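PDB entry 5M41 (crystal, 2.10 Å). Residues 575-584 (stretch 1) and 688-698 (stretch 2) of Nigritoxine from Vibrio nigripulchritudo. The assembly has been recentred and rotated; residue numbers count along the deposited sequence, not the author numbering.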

# COMPACT_ATOMS: atom_id res chain seq x y z
N ALA A 575 32.32 11.91 -13.08
CA ALA A 575 31.37 10.99 -12.42
C ALA A 575 29.99 11.59 -12.29
O ALA A 575 29.83 12.75 -11.88
CB ALA A 575 31.90 10.61 -11.03
N VAL A 576 28.98 10.78 -12.61
CA VAL A 576 27.60 11.24 -12.55
C VAL A 576 27.12 11.26 -11.07
O VAL A 576 27.68 10.55 -10.23
CB VAL A 576 26.70 10.39 -13.49
CG1 VAL A 576 26.35 9.04 -12.87
CG2 VAL A 576 25.42 11.15 -13.81
N ASN A 577 26.14 12.11 -10.74
CA ASN A 577 25.62 12.19 -9.38
C ASN A 577 24.77 10.99 -8.95
O ASN A 577 24.73 10.67 -7.75
CB ASN A 577 24.77 13.43 -9.19
CG ASN A 577 25.58 14.70 -9.14
OD1 ASN A 577 26.78 14.68 -8.89
ND2 ASN A 577 24.91 15.83 -9.38
N ASN A 578 24.09 10.36 -9.92
CA ASN A 578 23.14 9.25 -9.62
C ASN A 578 23.66 8.34 -8.51
O ASN A 578 24.77 7.80 -8.62
CB ASN A 578 22.90 8.39 -10.86
CG ASN A 578 21.68 7.48 -10.72
OD1 ASN A 578 21.52 6.75 -9.72
ND2 ASN A 578 20.79 7.56 -11.70
N PRO A 579 22.88 8.17 -7.43
CA PRO A 579 23.46 7.43 -6.31
C PRO A 579 23.62 5.93 -6.58
O PRO A 579 24.27 5.26 -5.81
CB PRO A 579 22.47 7.69 -5.16
CG PRO A 579 21.18 8.00 -5.82
CD PRO A 579 21.49 8.62 -7.15
N TYR A 580 23.06 5.44 -7.68
CA TYR A 580 23.20 4.03 -8.08
C TYR A 580 24.28 3.83 -9.15
O TYR A 580 24.31 2.80 -9.82
CB TYR A 580 21.86 3.51 -8.61
CG TYR A 580 20.78 3.45 -7.56
CD1 TYR A 580 20.62 2.33 -6.74
CD2 TYR A 580 19.90 4.51 -7.39
CE1 TYR A 580 19.62 2.27 -5.77
CE2 TYR A 580 18.89 4.46 -6.44
CZ TYR A 580 18.76 3.36 -5.63
OH TYR A 580 17.75 3.35 -4.71
N SER A 581 25.11 4.84 -9.36
CA SER A 581 26.19 4.76 -10.35
C SER A 581 27.39 4.00 -9.81
O SER A 581 27.90 4.34 -8.73
CB SER A 581 26.65 6.16 -10.73
OG SER A 581 27.80 6.07 -11.55
N PHE A 582 27.86 3.02 -10.60
CA PHE A 582 29.06 2.23 -10.28
C PHE A 582 30.11 2.36 -11.37
O PHE A 582 31.03 1.52 -11.48
CB PHE A 582 28.70 0.76 -10.02
CG PHE A 582 27.84 0.56 -8.81
CD1 PHE A 582 28.40 0.47 -7.54
CD2 PHE A 582 26.45 0.54 -8.93
CE1 PHE A 582 27.60 0.35 -6.41
CE2 PHE A 582 25.63 0.43 -7.80
CZ PHE A 582 26.21 0.33 -6.54
N VAL A 583 29.97 3.44 -12.15
CA VAL A 583 30.89 3.75 -13.25
C VAL A 583 31.29 5.22 -13.23
O VAL A 583 30.66 6.05 -12.57
CB VAL A 583 30.28 3.42 -14.64
CG1 VAL A 583 30.02 1.92 -14.79
CG2 VAL A 583 29.01 4.23 -14.90
N HIS A 584 32.34 5.54 -13.98
CA HIS A 584 32.72 6.91 -14.28
C HIS A 584 33.57 6.84 -15.50
O HIS A 584 33.96 5.73 -15.92
CB HIS A 584 33.44 7.58 -13.10
CG HIS A 584 34.68 6.83 -12.64
ND1 HIS A 584 35.87 6.92 -13.28
CD2 HIS A 584 34.88 5.97 -11.57
CE1 HIS A 584 36.77 6.16 -12.65
NE2 HIS A 584 36.17 5.58 -11.61
N GLU A 688 13.20 -2.53 -9.05
CA GLU A 688 13.31 -1.96 -10.39
C GLU A 688 13.90 -0.56 -10.38
O GLU A 688 14.61 -0.17 -11.32
CB GLU A 688 11.93 -1.90 -11.04
CG GLU A 688 11.50 -3.20 -11.68
CD GLU A 688 10.14 -3.07 -12.35
OE1 GLU A 688 9.13 -2.81 -11.63
OE2 GLU A 688 10.07 -3.21 -13.59
N PHE A 689 13.57 0.21 -9.36
CA PHE A 689 14.09 1.57 -9.22
C PHE A 689 15.62 1.57 -9.15
O PHE A 689 16.29 2.32 -9.87
CB PHE A 689 13.45 2.27 -8.01
CG PHE A 689 13.86 3.72 -7.84
CD1 PHE A 689 13.24 4.73 -8.59
CD2 PHE A 689 14.85 4.08 -6.92
CE1 PHE A 689 13.60 6.07 -8.41
CE2 PHE A 689 15.22 5.41 -6.75
CZ PHE A 689 14.58 6.41 -7.49
N ALA A 690 16.17 0.70 -8.29
CA ALA A 690 17.60 0.58 -8.16
C ALA A 690 18.23 0.11 -9.45
O ALA A 690 19.15 0.75 -9.95
CB ALA A 690 17.98 -0.37 -7.03
N LEU A 691 17.71 -0.99 -10.01
CA LEU A 691 18.28 -1.57 -11.24
C LEU A 691 18.24 -0.63 -12.46
O LEU A 691 19.24 -0.54 -13.19
CB LEU A 691 17.60 -2.90 -11.59
CG LEU A 691 18.29 -3.79 -12.62
CD1 LEU A 691 19.73 -4.08 -12.23
CD2 LEU A 691 17.52 -5.08 -12.78
N ASN A 692 17.11 0.04 -12.70
CA ASN A 692 17.00 1.05 -13.77
C ASN A 692 18.04 2.18 -13.62
O ASN A 692 18.67 2.60 -14.60
CB ASN A 692 15.59 1.67 -13.81
CG ASN A 692 14.53 0.69 -14.30
OD1 ASN A 692 14.84 -0.38 -14.82
ND2 ASN A 692 13.26 1.05 -14.11
N ASN A 693 18.20 2.69 -12.39
CA ASN A 693 19.21 3.71 -12.11
C ASN A 693 20.65 3.23 -12.30
O ASN A 693 21.48 3.99 -12.74
CB ASN A 693 19.00 4.31 -10.73
CG ASN A 693 17.92 5.36 -10.73
OD1 ASN A 693 17.99 6.32 -11.48
ND2 ASN A 693 16.93 5.20 -9.87
N ILE A 694 20.93 1.96 -11.97
CA ILE A 694 22.26 1.38 -12.22
C ILE A 694 22.57 1.43 -13.73
O ILE A 694 23.66 1.84 -14.15
CB ILE A 694 22.32 -0.08 -11.72
CG1 ILE A 694 22.45 -0.12 -10.19
CG2 ILE A 694 23.42 -0.88 -12.42
CD1 ILE A 694 22.34 -1.52 -9.63
N VAL A 695 21.58 1.02 -14.51
CA VAL A 695 21.69 0.91 -15.94
C VAL A 695 21.75 2.31 -16.57
O VAL A 695 22.64 2.62 -17.38
CB VAL A 695 20.51 0.05 -16.48
CG1 VAL A 695 20.34 0.21 -17.98
CG2 VAL A 695 20.76 -1.42 -16.14
N GLU A 696 20.81 3.16 -16.18
CA GLU A 696 20.77 4.54 -16.67
C GLU A 696 22.08 5.28 -16.35
O GLU A 696 22.56 6.02 -17.20
CB GLU A 696 19.56 5.28 -16.10
CG GLU A 696 19.46 6.75 -16.50
CD GLU A 696 18.21 7.41 -15.92
OE1 GLU A 696 17.96 7.27 -14.70
OE2 GLU A 696 17.47 8.08 -16.68
N SER A 697 22.65 5.07 -15.16
CA SER A 697 23.98 5.62 -14.82
C SER A 697 25.01 5.19 -15.84
O SER A 697 25.81 6.00 -16.31
CB SER A 697 24.48 5.13 -13.46
OG SER A 697 23.82 5.78 -12.41
N MET A 698 25.00 3.90 -16.16
CA MET A 698 25.97 3.38 -17.11
C MET A 698 25.85 3.99 -18.50
O MET A 698 26.85 4.39 -19.09
CB MET A 698 25.89 1.86 -17.14
CG MET A 698 26.30 1.29 -15.80
SD MET A 698 26.12 -0.49 -15.81
CE MET A 698 26.72 -0.87 -14.18
O HOH W 1 25.71 1.95 -12.14

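Two segments more than a hundred residues apart in the chain meet here: a turn-containing loop that links two strand ends, and one flank of a helix that runs from Glu-688 through the end of stretch 2. The backbones come close, with CA atoms 5.0 Å apart for Tyr-580 and Ile-694 and 5.1 Å apart for Ser-581 and Ser-697. Ser-697, a small residue whose side chain points toward the loop, is half of the second of these pairs, and Ala-690, one turn before Ile-694, offers only a methyl as its side chain. Together the segments bury 545 Å².

Stretch 1 leaves its first strand at Val-576, whose side chain points toward the helix and makes a loose contact, CG1 to OG of Ser-697 at 4.2 Å. Asn-577 points away, and the chain then enters a type I beta turn from Asn-578 to Ser-581, closed by the backbone hydrogen bond from Ser-581 N to Asn-578 O (3.1 Å). Asn-578 shows the value of a side-chain amide, which can donate and accept at once. Its OD1 accepts from Tyr-580 N at 2.9 Å, bracing the turn from within, while its ND2 donates to OD1 of Asn-693 at 3.1 Å with a nearly straight angle of 165°. This is the one direct hydrogen bond between the stretches. Asn-693 is similarly divided, since its ND2 makes a weak bond to Phe-689 O (3.0 Å), back within the helix. Pro-579, at phi -71°, suits its turn position because its ring restricts phi to such values; it makes no contact with the helix.

Tyr-580 is the centerpiece, burying more area than any other residue here. Its ring lies against Ala-690, whose CA sits over one face, 3.9 Å from the ring centroid, in a CH-pi contact; the methyl CB also comes within 3.4 Å of CE1. CD2 reaches CB of Asn-693 at 3.5 Å, and the ring meets that of Phe-689 obliquely, CE2 to CE2 at 3.8 Å. The tyrosine backbone takes part too: its O lies 3.5 Å from CA of Ile-694 in a CA-H...O contact. A water ties the backbones together, donating to Tyr-580 O (2.8 Å) and Ile-694 O (2.9 Å) and accepting from Phe-582 N (2.9 Å).

At Ser-581 the small side chains permit close packing: CB lies 3.3 Å from OG of Ser-697. That hydroxyl nevertheless donates within its own helix, to Asn-693 O at 3.0 Å, a common way for a buried helical serine to satisfy its proton. Ser-581 OG in turn accepts a weak hydrogen bond from Val-583 N (3.5 Å).

Phe-582 starts sideways, but its ring end approaches the helix, and CG1 of Ile-694 meets the ring edge 4.0 Å from CE2. As the second strand begins, Val-583 points toward the helix and packs CG1 against CG of Met-698 at 3.9 Å, a compact branched side chain meeting a flexible, extended one. His-584 then points away, in keeping with the alternation of a strand.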